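Local coordinates for DUF1116 domain-containing protein (Enterococcus faecalis, PDB 3CLQ) that is of unknown function but belongs to the AllG family and may act as a subunit of an oxamate carbamoyltransferase, at residues 260-265 against 305-310; 379-384 against 402-407; 21-26 against 121-126; 255-260 against 310-315. All coordinates share one frame; numbering follows the deposited sequence.

Interaction 1 of 4, residues 260-265 against 305-310; sequences MCRNGV and GDSAIT
Strand 257-263 meets the short edge strand 304-305 antiparallel, with R262 and G305 as a hydrogen-bonded pair. R262 N donates to G305 O, and G305 N returns a bond of 2.9 Å to R262 O. Past G305 the chain breaks off into a type I turn from D306 to I309, closed by I309 N on D306 O, which leads into helix 309-313. The pair thus forms one margin of a four-stranded antiparallel sheet in the AllG family region. R262 starts in the crowded position between N and carbonyl carbon (chi1 44°) and bends at chi2, so its guanidinium turns back with its edge to G305 O. There NH2 gives a second bond to G305 O, 2.7 Å long, from well above the carbonyl plane; one oxygen takes two donors from the same residue. NH2 also reaches S307 OG in a weak bond of 3.4 Å, while NE is salt-bridged to D303. The methyl of A308 lies over one guanidinium face, its CB 3.5 Å from R262 NH2, and touches M260 CB as well. On the other strand face D306 OD2 comes within 3.1 Å of C261 CB; its carboxylate is held by the backbone nitrogens of G103 and G50.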
loop_
_atom_site.group_PDB
_atom_site.type_symbol
_atom_site.label_atom_id
_atom_site.label_comp_id
_atom_site.label_asym_id
_atom_site.label_seq_id
_atom_site.Cartn_x
_atom_site.Cartn_y
_atom_site.Cartn_z
HETATM N N MSE B 260 16.129 17.385 -12.919
HETATM C CA MSE B 260 15.578 18.632 -12.436
HETATM C C MSE B 260 15.938 18.656 -10.976
HETATM O O MSE B 260 15.688 17.682 -10.263
HETATM C CB MSE B 260 14.066 18.729 -12.638
HETATM C CG MSE B 260 13.658 18.955 -14.079
HETATM SE SE MSE B 260 11.737 19.358 -14.348
HETATM C CE MSE B 260 11.087 17.827 -13.296
ATOM N N CYS B 261 16.555 19.747 -10.533
ATOM C CA CYS B 261 16.980 19.831 -9.148
ATOM C C CYS B 261 17.127 21.268 -8.709
ATOM O O CYS B 261 17.188 22.182 -9.531
ATOM C CB CYS B 261 18.285 19.074 -8.924
ATOM S SG CYS B 261 19.649 19.723 -9.881
ATOM N N ARG B 262 17.173 21.461 -7.397
ATOM C CA ARG B 262 17.242 22.797 -6.843
ATOM C C ARG B 262 18.003 22.767 -5.524
ATOM O O ARG B 262 18.072 21.729 -4.866
ATOM C CB ARG B 262 15.839 23.380 -6.661
ATOM C CG ARG B 262 14.870 22.425 -6.070
ATOM C CD ARG B 262 14.117 21.660 -7.137
ATOM N NE ARG B 262 12.792 21.299 -6.646
ATOM C CZ ARG B 262 12.510 20.164 -6.005
ATOM N NH1 ARG B 262 11.279 19.931 -5.568
ATOM N NH2 ARG B 262 13.455 19.259 -5.796
ATOM N N ASN B 263 18.592 23.909 -5.168
ATOM C CA ASN B 263 19.410 24.041 -3.961
ATOM C C ASN B 263 18.958 25.186 -3.056
ATOM O O ASN B 263 19.758 25.736 -2.309
ATOM C CB ASN B 263 20.900 24.215 -4.317
ATOM C CG ASN B 263 21.161 25.431 -5.186
ATOM O OD1 ASN B 263 20.422 26.411 -5.145
ATOM N ND2 ASN B 263 22.211 25.365 -5.985
ATOM N N GLY B 264 17.684 25.554 -3.138
ATOM C CA GLY B 264 17.132 26.567 -2.257
ATOM C C GLY B 264 17.376 27.959 -2.782
ATOM O O GLY B 264 16.848 28.934 -2.234
ATOM N N VAL B 265 18.182 28.066 -3.836
ATOM C CA VAL B 265 18.470 29.354 -4.444
ATOM C C VAL B 265 18.245 29.280 -5.957
ATOM O O VAL B 265 17.670 30.192 -6.548
ATOM C CB VAL B 265 19.930 29.812 -4.145
ATOM C CG1 VAL B 265 20.223 31.162 -4.775
ATOM C CG2 VAL B 265 20.196 29.877 -2.649
ATOM N N GLY B 305 15.915 20.714 -3.200
ATOM C CA GLY B 305 16.092 19.269 -3.085
ATOM C C GLY B 305 16.297 18.568 -4.416
ATOM O O GLY B 305 16.090 19.158 -5.465
ATOM N N ASP B 306 16.701 17.305 -4.395
ATOM C CA ASP B 306 16.851 16.594 -5.650
ATOM C C ASP B 306 15.604 15.772 -5.997
ATOM O O ASP B 306 15.542 15.113 -7.038
ATOM C CB ASP B 306 18.105 15.729 -5.630
ATOM C CG ASP B 306 19.374 16.540 -5.777
ATOM O OD1 ASP B 306 20.408 16.083 -5.248
ATOM O OD2 ASP B 306 19.353 17.636 -6.401
ATOM N N SER B 307 14.594 15.860 -5.136
ATOM C CA SER B 307 13.423 14.999 -5.223
ATOM C C SER B 307 12.657 15.171 -6.511
ATOM O O SER B 307 11.759 14.397 -6.788
ATOM C CB SER B 307 12.485 15.264 -4.045
ATOM O OG SER B 307 12.353 16.662 -3.831
ATOM N N ALA B 308 12.991 16.192 -7.284
ATOM C CA ALA B 308 12.258 16.500 -8.495
ATOM C C ALA B 308 12.691 15.584 -9.624
ATOM O O ALA B 308 12.204 15.693 -10.740
ATOM C CB ALA B 308 12.478 17.955 -8.882
ATOM N N ILE B 309 13.615 14.677 -9.336
ATOM C CA ILE B 309 14.074 13.736 -10.345
ATOM C C ILE B 309 12.898 12.799 -10.589
ATOM O O ILE B 309 12.720 12.197 -11.642
ATOM C CB ILE B 309 15.303 12.940 -9.844
ATOM C CG1 ILE B 309 15.908 12.124 -10.982
ATOM C CG2 ILE B 309 14.965 12.075 -8.612
ATOM C CD1 ILE B 309 16.824 12.933 -11.852
ATOM N N THR B 310 12.111 12.692 -9.550
ATOM C CA THR B 310 10.891 11.955 -9.524
ATOM C C THR B 310 9.899 12.366 -10.648
ATOM O O THR B 310 9.468 11.544 -11.450
ATOM C CB THR B 310 10.329 12.136 -8.097
ATOM O OG1 THR B 310 10.975 11.183 -7.224
ATOM C CG2 THR B 310 8.870 11.971 -8.046
#

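Interaction 2 of 4, residues 379-384 against 402-407; sequences MLPVIN and TNPPAN
I383 and T402 lie side by side and point the same way, as neighbours on one face of a two-stranded antiparallel pairing. I383 CG1 runs along T402 CG2 at 3.8 Å, and I383 CD1 continues over the same methyl. T402 has its hydroxyl anti to the backbone N (chi1 -158°), which turns CG2 to the isoleucine and leaves OG1 to bond the carbonyl of R286. Beneath them the main chains form a hydrogen-bonded pair: T402 N meets I383 O at 2.8 Å, nearly along the C=O axis, and I383 N returns an almost straight bond (172°) to T402 O. Beyond this pair the ladder is continued by a side chain. N403 CG stands anti to its carbonyl carbon, beside the backbone N, and swings the amide across so that ND2 donates to P381 O at 3.0 Å. The donor sits above the carbonyl plane, and the hydrogen bond is noticeably bent, 135° at the hydrogen. The same oxygen has P404 CD 3.3 Å away, and the two proline rings meet with P381 CB 4.0 Å from P404 CD. At the more exposed end L380 reaches across to the departing chain, its CD2 3.6 Å from P404 O. The contact is therefore the open end of the hairpin formed by strands 383-388 and 396-402, where the chain comes in from helix 371-377 and leaves for helix 407-419. P381 and P404 both rest on M260 of strand 257-263, P404 also packs on F267 of strand 266-271, and I383 touches R262, so the hairpin end lies against the sheet of strands 257-263 and 266-271.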
loop_
_atom_site.group_PDB
_atom_site.type_symbol
_atom_site.label_atom_id
_atom_site.label_comp_id
_atom_site.label_asym_id
_atom_site.label_seq_id
_atom_site.Cartn_x
_atom_site.Cartn_y
_atom_site.Cartn_z
HETATM N N MSE B 379 3.664 25.177 -21.758
HETATM C CA MSE B 379 3.329 24.480 -20.525
HETATM C C MSE B 379 4.556 23.944 -19.779
HETATM O O MSE B 379 5.353 23.185 -20.343
HETATM C CB MSE B 379 2.396 23.328 -20.869
HETATM C CG MSE B 379 1.903 22.556 -19.707
HETATM SE SE MSE B 379 0.881 21.002 -20.348
HETATM C CE MSE B 379 2.118 19.599 -19.876
ATOM N N LEU B 380 4.708 24.323 -18.511
ATOM C CA LEU B 380 5.853 23.850 -17.707
ATOM C C LEU B 380 5.578 22.574 -16.905
ATOM O O LEU B 380 4.434 22.297 -16.527
ATOM C CB LEU B 380 6.315 24.943 -16.741
ATOM C CG LEU B 380 7.267 26.068 -17.183
ATOM C CD1 LEU B 380 7.197 26.359 -18.687
ATOM C CD2 LEU B 380 6.999 27.339 -16.362
ATOM N N PRO B 381 6.631 21.782 -16.637
ATOM C CA PRO B 381 6.510 20.684 -15.693
ATOM C C PRO B 381 5.879 21.147 -14.389
ATOM O O PRO B 381 6.236 22.184 -13.854
ATOM C CB PRO B 381 7.961 20.303 -15.437
ATOM C CG PRO B 381 8.611 20.572 -16.706
ATOM C CD PRO B 381 7.986 21.846 -17.202
ATOM N N VAL B 382 4.919 20.388 -13.903
ATOM C CA VAL B 382 4.323 20.662 -12.615
ATOM C C VAL B 382 5.043 19.784 -11.622
ATOM O O VAL B 382 5.198 18.594 -11.860
ATOM C CB VAL B 382 2.845 20.248 -12.603
ATOM C CG1 VAL B 382 2.714 18.714 -12.486
ATOM C CG2 VAL B 382 2.131 20.918 -11.472
ATOM N N ILE B 383 5.510 20.348 -10.519
ATOM C CA ILE B 383 6.067 19.498 -9.480
ATOM C C ILE B 383 5.409 19.754 -8.136
ATOM O O ILE B 383 5.191 20.889 -7.752
ATOM C CB ILE B 383 7.592 19.578 -9.413
ATOM C CG1 ILE B 383 8.055 19.784 -7.992
ATOM C CG2 ILE B 383 8.149 20.707 -10.258
ATOM C CD1 ILE B 383 9.515 20.030 -7.952
ATOM N N ASN B 384 5.037 18.687 -7.445
ATOM C CA ASN B 384 4.479 18.811 -6.107
ATOM C C ASN B 384 5.605 18.492 -5.144
ATOM O O ASN B 384 6.299 17.485 -5.296
ATOM C CB ASN B 384 3.329 17.813 -5.892
ATOM C CG ASN B 384 2.001 18.223 -6.591
ATOM O OD1 ASN B 384 1.179 17.344 -6.942
ATOM N ND2 ASN B 384 1.769 19.534 -6.751
ATOM N N THR B 402 4.728 23.684 -7.485
ATOM C CA THR B 402 5.716 24.622 -7.964
ATOM C C THR B 402 6.113 24.321 -9.427
ATOM O O THR B 402 5.656 23.345 -10.023
ATOM C CB THR B 402 6.935 24.651 -7.009
ATOM O OG1 THR B 402 7.648 25.879 -7.174
ATOM C CG2 THR B 402 7.872 23.479 -7.239
ATOM N N ASN B 403 6.929 25.165 -10.035
ATOM C CA ASN B 403 7.421 24.847 -11.375
ATOM C C ASN B 403 8.904 25.201 -11.511
ATOM O O ASN B 403 9.451 25.930 -10.681
ATOM C CB ASN B 403 6.589 25.552 -12.471
ATOM C CG ASN B 403 5.062 25.348 -12.304
ATOM O OD1 ASN B 403 4.428 25.966 -11.446
ATOM N ND2 ASN B 403 4.475 24.510 -13.151
ATOM N N PRO B 404 9.575 24.658 -12.534
ATOM C CA PRO B 404 10.876 25.218 -12.852
ATOM C C PRO B 404 10.608 26.571 -13.477
ATOM O O PRO B 404 9.475 26.835 -13.857
ATOM C CB PRO B 404 11.433 24.252 -13.907
ATOM C CG PRO B 404 10.562 23.068 -13.881
ATOM C CD PRO B 404 9.221 23.538 -13.421
ATOM N N PRO B 405 11.631 27.436 -13.568
ATOM C CA PRO B 405 11.478 28.751 -14.197
ATOM C C PRO B 405 11.595 28.687 -15.724
ATOM O O PRO B 405 12.370 27.905 -16.254
ATOM C CB PRO B 405 12.647 29.543 -13.613
ATOM C CG PRO B 405 13.706 28.522 -13.398
ATOM C CD PRO B 405 13.001 27.219 -13.075
ATOM N N ALA B 406 10.844 29.522 -16.426
ATOM C CA ALA B 406 10.782 29.438 -17.882
ATOM C C ALA B 406 12.138 29.469 -18.582
ATOM O O ALA B 406 12.358 28.709 -19.527
ATOM C CB ALA B 406 9.878 30.532 -18.433
ATOM N N ASN B 407 13.035 30.336 -18.110
ATOM C CA ASN B 407 14.293 30.654 -18.822
ATOM C C ASN B 407 15.159 29.423 -19.061
ATOM O O ASN B 407 15.806 29.270 -20.100
ATOM C CB ASN B 407 15.134 31.713 -18.060
ATOM C CG ASN B 407 15.816 31.131 -16.815
ATOM O OD1 ASN B 407 15.149 30.813 -15.821
ATOM N ND2 ASN B 407 17.138 30.947 -16.884
#

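Interaction 3 of 4, residues 21-26 against 121-126; sequences IIQSKP and ETYGNT
E121 opens the segment with its backbone N bonded to K25 O at 2.9 Å, a fairly straight bond (163°) whose donor lies above the carbonyl plane. Its side chain, CG anti to the backbone N (chi1 -171°) and then extended, runs alongside K25 in the same direction. The lysine bends at chi2, chi3 and chi4, which brings NZ round to E121 OE1 at 3.1 Å: a salt bridge, though a weak hydrogen bond, carried by one carboxylate oxygen. NZ has a second, long ion pair with D175, so its charge is probably shared between two acids near the surface. T122 comes next and makes the shortest polar link, OG1 donating to Q23 O at 2.8 Å in the plane of that carbonyl. With OG1 beside its own backbone N (chi1 -51°), the hydroxyl is turned to the end of helix 6-23, where it bonds the carbonyl of Q23, the last helical residue. T122 CG2 meanwhile lies over one face of the neighbouring Y123 ring. Y123 reaches back under the helix end: S24 OG meets the ring at its edge, 3.5 Å from Y123 CD2, and the Q23 amide lies nearly parallel to the ring plane, with Q23 NE2 3.5 Å from Y123 OH. S24 OG has its stronger partners in N120 and the carbonyl of R20, and N120 also takes K25 N and T122 N. The arrangement is that of a beta-hairpin connection, here between strands 114-120 and 126-130, packed against the helix-to-strand turn that leads into the adjoining strand 26-33 of the same antiparallel sheet.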
loop_
_atom_site.group_PDB
_atom_site.type_symbol
_atom_site.label_atom_id
_atom_site.label_comp_id
_atom_site.label_asym_id
_atom_site.label_seq_id
_atom_site.Cartn_x
_atom_site.Cartn_y
_atom_site.Cartn_z
ATOM N N ILE B 21 15.459 5.110 -20.544
ATOM C CA ILE B 21 14.771 5.438 -19.316
ATOM C C ILE B 21 13.706 4.408 -18.986
ATOM O O ILE B 21 13.695 3.836 -17.896
ATOM C CB ILE B 21 14.155 6.833 -19.461
ATOM C CG1 ILE B 21 15.264 7.849 -19.741
ATOM C CG2 ILE B 21 13.299 7.221 -18.243
ATOM C CD1 ILE B 21 14.757 9.210 -20.247
ATOM N N ILE B 22 12.819 4.147 -19.937
ATOM C CA ILE B 22 11.702 3.222 -19.689
ATOM C C ILE B 22 12.189 1.818 -19.379
ATOM O O ILE B 22 11.665 1.154 -18.482
ATOM C CB ILE B 22 10.748 3.168 -20.898
ATOM C CG1 ILE B 22 9.866 4.415 -20.946
ATOM C CG2 ILE B 22 9.901 1.886 -20.894
ATOM C CD1 ILE B 22 9.241 4.642 -22.305
ATOM N N GLN B 23 13.191 1.352 -20.115
ATOM C CA GLN B 23 13.672 -0.013 -19.928
ATOM C C GLN B 23 14.736 -0.213 -18.845
ATOM O O GLN B 23 15.090 -1.349 -18.542
ATOM C CB GLN B 23 14.179 -0.565 -21.245
ATOM C CG GLN B 23 13.117 -0.575 -22.287
ATOM C CD GLN B 23 13.575 -1.217 -23.574
ATOM O OE1 GLN B 23 12.755 -1.591 -24.407
ATOM N NE2 GLN B 23 14.883 -1.348 -23.745
ATOM N N SER B 24 15.287 0.867 -18.298
ATOM C CA SER B 24 16.152 0.726 -17.146
ATOM C C SER B 24 15.431 -0.051 -16.077
ATOM O O SER B 24 14.213 0.041 -15.948
ATOM C CB SER B 24 16.521 2.067 -16.581
ATOM O OG SER B 24 17.405 2.709 -17.457
ATOM N N LYS B 25 16.189 -0.809 -15.298
ATOM C CA LYS B 25 15.614 -1.587 -14.239
ATOM C C LYS B 25 16.522 -1.488 -13.030
ATOM O O LYS B 25 17.373 -2.334 -12.809
ATOM C CB LYS B 25 15.436 -3.031 -14.692
ATOM C CG LYS B 25 14.084 -3.611 -14.350
ATOM C CD LYS B 25 13.559 -4.564 -15.447
ATOM C CE LYS B 25 14.083 -5.971 -15.295
ATOM N NZ LYS B 25 13.935 -6.529 -13.906
ATOM N N PRO B 26 16.324 -0.439 -12.235
ATOM C CA PRO B 26 17.084 -0.136 -11.022
ATOM C C PRO B 26 16.898 -1.199 -9.941
ATOM O O PRO B 26 15.759 -1.431 -9.487
ATOM C CB PRO B 26 16.457 1.164 -10.535
ATOM C CG PRO B 26 15.706 1.695 -11.700
ATOM C CD PRO B 26 15.260 0.542 -12.488
ATOM N N GLU B 121 20.004 -2.860 -13.836
ATOM C CA GLU B 121 20.083 -4.231 -14.354
ATOM C C GLU B 121 20.169 -4.253 -15.881
ATOM O O GLU B 121 20.704 -5.198 -16.470
ATOM C CB GLU B 121 18.896 -5.078 -13.886
ATOM C CG GLU B 121 19.008 -6.567 -14.205
ATOM C CD GLU B 121 17.737 -7.378 -13.853
ATOM O OE1 GLU B 121 16.803 -7.477 -14.696
ATOM O OE2 GLU B 121 17.672 -7.942 -12.740
ATOM N N THR B 122 19.646 -3.222 -16.534
ATOM C CA THR B 122 19.638 -3.229 -17.981
ATOM C C THR B 122 20.917 -2.609 -18.538
ATOM O O THR B 122 21.520 -3.149 -19.471
ATOM C CB THR B 122 18.410 -2.480 -18.525
ATOM O OG1 THR B 122 17.236 -2.985 -17.902
ATOM C CG2 THR B 122 18.277 -2.657 -20.033
ATOM N N TYR B 123 21.336 -1.489 -17.957
ATOM C CA TYR B 123 22.338 -0.621 -18.586
ATOM C C TYR B 123 23.614 -0.525 -17.744
ATOM O O TYR B 123 24.638 0.040 -18.164
ATOM C CB TYR B 123 21.720 0.762 -18.902
ATOM C CG TYR B 123 20.679 0.656 -20.008
ATOM C CD1 TYR B 123 21.072 0.249 -21.287
ATOM C CD2 TYR B 123 19.306 0.905 -19.778
ATOM C CE1 TYR B 123 20.156 0.094 -22.325
ATOM C CE2 TYR B 123 18.358 0.753 -20.827
ATOM C CZ TYR B 123 18.809 0.332 -22.108
ATOM O OH TYR B 123 17.981 0.150 -23.210
ATOM N N GLY B 124 23.530 -1.081 -16.544
ATOM C CA GLY B 124 24.696 -1.291 -15.724
ATOM C C GLY B 124 25.310 -0.091 -15.056
ATOM O O GLY B 124 26.454 -0.165 -14.592
ATOM N N ASN B 125 24.587 1.020 -15.004
ATOM C CA ASN B 125 25.091 2.180 -14.286
ATOM C C ASN B 125 24.547 2.187 -12.866
ATOM O O ASN B 125 23.511 1.589 -12.578
ATOM C CB ASN B 125 24.749 3.475 -15.010
ATOM C CG ASN B 125 23.256 3.740 -15.041
ATOM O OD1 ASN B 125 22.514 3.060 -15.763
ATOM N ND2 ASN B 125 22.797 4.735 -14.261
ATOM N N THR B 126 25.262 2.862 -11.972
ATOM C CA THR B 126 24.887 2.887 -10.559
ATOM C C THR B 126 24.485 4.299 -10.107
ATOM O O THR B 126 25.067 5.290 -10.542
ATOM C CB THR B 126 26.069 2.416 -9.670
ATOM O OG1 THR B 126 26.530 1.133 -10.097
ATOM C CG2 THR B 126 25.647 2.331 -8.231
#

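Interaction 4 of 4, residues 255-260 against 310-315; sequences TIVTTM and TETYGV
Helix 309-313, a single short turn, lies here alongside the edge of strand 257-263, just past where the short strand 304-305 stops pairing with it in the antiparallel sheet made by 257-263, 266-271, 280-283 and 304-305. The close part of this contact is T312, whose side chain comes up to the strand with its two branches divided between two places. CG2, anti to the backbone N, goes toward V257, 3.4 Å from V257 O and 4.2 Å from V257 CG1. OG1, beside the backbone N (chi1 -59°), is directed to M260 instead. It lies 3.3 Å from M260 N, but the angle is too poor for a hydrogen bond; the hydroxyl is bonded to the carbonyl of A308, four residues earlier. The selenomethionine chain bends at chi3 (-51°) and crosses T312 obliquely. Away from T312 the contact thins out. T258 and T259 point away from the helix, T259 OG1 toward R270, so these two offer little more than backbone to the T312 methyl. E311 adds its backbone C and CB, CB 4.2 Å from M260 CE, and its carboxylate then leads off to G317 N and, weakly, to H191. The helix ends just beyond, where G314 and V315 both donate to T310 O and G314 has positive phi. Even this looser margin is buried protein. In the close part, M260 CB, CG and CE curl round the threonine hydroxyl, with M260 CE nearest at 3.3 Å from T312 OG1.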
loop_
_atom_site.group_PDB
_atom_site.type_symbol
_atom_site.label_atom_id
_atom_site.label_comp_id
_atom_site.label_asym_id
_atom_site.label_seq_id
_atom_site.Cartn_x
_atom_site.Cartn_y
_atom_site.Cartn_z
ATOM N N THR B 255 16.650 16.037 -26.857
ATOM C CA THR B 255 16.191 17.194 -26.090
ATOM C C THR B 255 15.431 16.769 -24.844
ATOM O O THR B 255 14.574 17.510 -24.354
ATOM C CB THR B 255 15.287 18.108 -26.936
ATOM O OG1 THR B 255 14.061 17.438 -27.279
ATOM C CG2 THR B 255 16.021 18.535 -28.230
ATOM N N ILE B 256 15.728 15.576 -24.339
ATOM C CA ILE B 256 15.071 15.114 -23.131
ATOM C C ILE B 256 15.772 15.602 -21.874
ATOM O O ILE B 256 17.002 15.517 -21.756
ATOM C CB ILE B 256 14.935 13.579 -23.112
ATOM C CG1 ILE B 256 14.171 13.124 -24.357
ATOM C CG2 ILE B 256 14.233 13.108 -21.843
ATOM C CD1 ILE B 256 13.511 11.781 -24.223
ATOM N N VAL B 257 14.980 16.122 -20.940
ATOM C CA VAL B 257 15.491 16.564 -19.642
ATOM C C VAL B 257 15.919 15.375 -18.807
ATOM O O VAL B 257 15.131 14.495 -18.570
ATOM C CB VAL B 257 14.414 17.323 -18.857
ATOM C CG1 VAL B 257 14.930 17.711 -17.496
ATOM C CG2 VAL B 257 14.005 18.571 -19.599
ATOM N N THR B 258 17.157 15.323 -18.346
ATOM C CA THR B 258 17.545 14.159 -17.547
ATOM C C THR B 258 17.821 14.440 -16.071
ATOM O O THR B 258 18.248 13.537 -15.341
ATOM C CB THR B 258 18.741 13.489 -18.143
ATOM O OG1 THR B 258 19.818 14.430 -18.200
ATOM C CG2 THR B 258 18.409 13.041 -19.540
ATOM N N THR B 259 17.565 15.674 -15.641
ATOM C CA THR B 259 17.741 16.117 -14.262
ATOM C C THR B 259 16.872 17.370 -14.011
ATOM O O THR B 259 16.890 18.335 -14.798
ATOM C CB THR B 259 19.223 16.557 -13.991
ATOM O OG1 THR B 259 20.117 15.440 -14.078
ATOM C CG2 THR B 259 19.361 17.219 -12.617
HETATM N N MSE B 260 16.129 17.385 -12.919
HETATM C CA MSE B 260 15.578 18.632 -12.436
HETATM C C MSE B 260 15.938 18.656 -10.976
HETATM O O MSE B 260 15.688 17.682 -10.263
HETATM C CB MSE B 260 14.066 18.729 -12.638
HETATM C CG MSE B 260 13.658 18.955 -14.079
HETATM SE SE MSE B 260 11.737 19.358 -14.348
HETATM C CE MSE B 260 11.087 17.827 -13.296
ATOM N N THR B 310 12.111 12.692 -9.550
ATOM C CA THR B 310 10.891 11.955 -9.524
ATOM C C THR B 310 9.899 12.366 -10.648
ATOM O O THR B 310 9.468 11.544 -11.450
ATOM C CB THR B 310 10.329 12.136 -8.097
ATOM O OG1 THR B 310 10.975 11.183 -7.224
ATOM C CG2 THR B 310 8.870 11.971 -8.046
ATOM N N GLU B 311 9.538 13.633 -10.714
ATOM C CA GLU B 311 8.740 14.072 -11.832
ATOM C C GLU B 311 9.530 14.050 -13.134
ATOM O O GLU B 311 8.924 13.936 -14.214
ATOM C CB GLU B 311 8.140 15.445 -11.563
ATOM C CG GLU B 311 8.587 16.001 -10.229
ATOM C CD GLU B 311 7.484 15.964 -9.187
ATOM O OE1 GLU B 311 6.302 16.060 -9.577
ATOM O OE2 GLU B 311 7.797 15.864 -7.976
ATOM N N THR B 312 10.863 14.140 -13.052
ATOM C CA THR B 312 11.678 14.017 -14.273
ATOM C C THR B 312 11.491 12.635 -14.869
ATOM O O THR B 312 11.593 12.486 -16.072
ATOM C CB THR B 312 13.213 14.251 -14.084
ATOM O OG1 THR B 312 13.465 15.549 -13.561
ATOM C CG2 THR B 312 13.928 14.155 -15.421
ATOM N N TYR B 313 11.226 11.645 -14.008
ATOM C CA TYR B 313 11.050 10.236 -14.365
ATOM C C TYR B 313 9.633 9.908 -14.840
ATOM O O TYR B 313 9.432 9.010 -15.650
ATOM C CB TYR B 313 11.359 9.343 -13.156
ATOM C CG TYR B 313 11.185 7.845 -13.431
ATOM C CD1 TYR B 313 12.106 7.140 -14.194
ATOM C CD2 TYR B 313 10.084 7.159 -12.956
ATOM C CE1 TYR B 313 11.935 5.786 -14.460
ATOM C CE2 TYR B 313 9.900 5.815 -13.203
ATOM C CZ TYR B 313 10.823 5.128 -13.952
ATOM O OH TYR B 313 10.641 3.773 -14.179
ATOM N N GLY B 314 8.655 10.604 -14.288
ATOM C CA GLY B 314 7.270 10.450 -14.683
ATOM C C GLY B 314 6.421 10.252 -13.455
ATOM O O GLY B 314 5.215 10.073 -13.541
ATOM N N VAL B 315 7.047 10.287 -12.292
ATOM C CA VAL B 315 6.277 10.068 -11.105
ATOM C C VAL B 315 6.171 11.346 -10.224
ATOM O O VAL B 315 6.384 12.455 -10.724
ATOM C CB VAL B 315 6.706 8.733 -10.461
ATOM C CG1 VAL B 315 7.682 8.924 -9.331
ATOM C CG2 VAL B 315 5.507 8.001 -10.031
#

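Overall arrangement
From the N terminus, interaction 3 closes first, bringing the end of helix 6-23 to the hairpin loop after strand 114-120, across 94 intervening residues. Interaction 4 then joins the start of strand 257-263 to helix 309-313, and interaction 1 is nested inside that loop, sharing M260 and T310 with it. Interaction 2 follows in series and closes the short hairpin 383-402. Interactions 1, 2 and 4 form one continuous buried region: I309 packs on T258 and T259, A308 CB meets I383 CD1, and E311 touches I383 and N384. Interaction 3 lies nearer the surface, reaching interaction 4 through I21 against Y313 and I256, about 8 Å by nearest atoms from interaction 1.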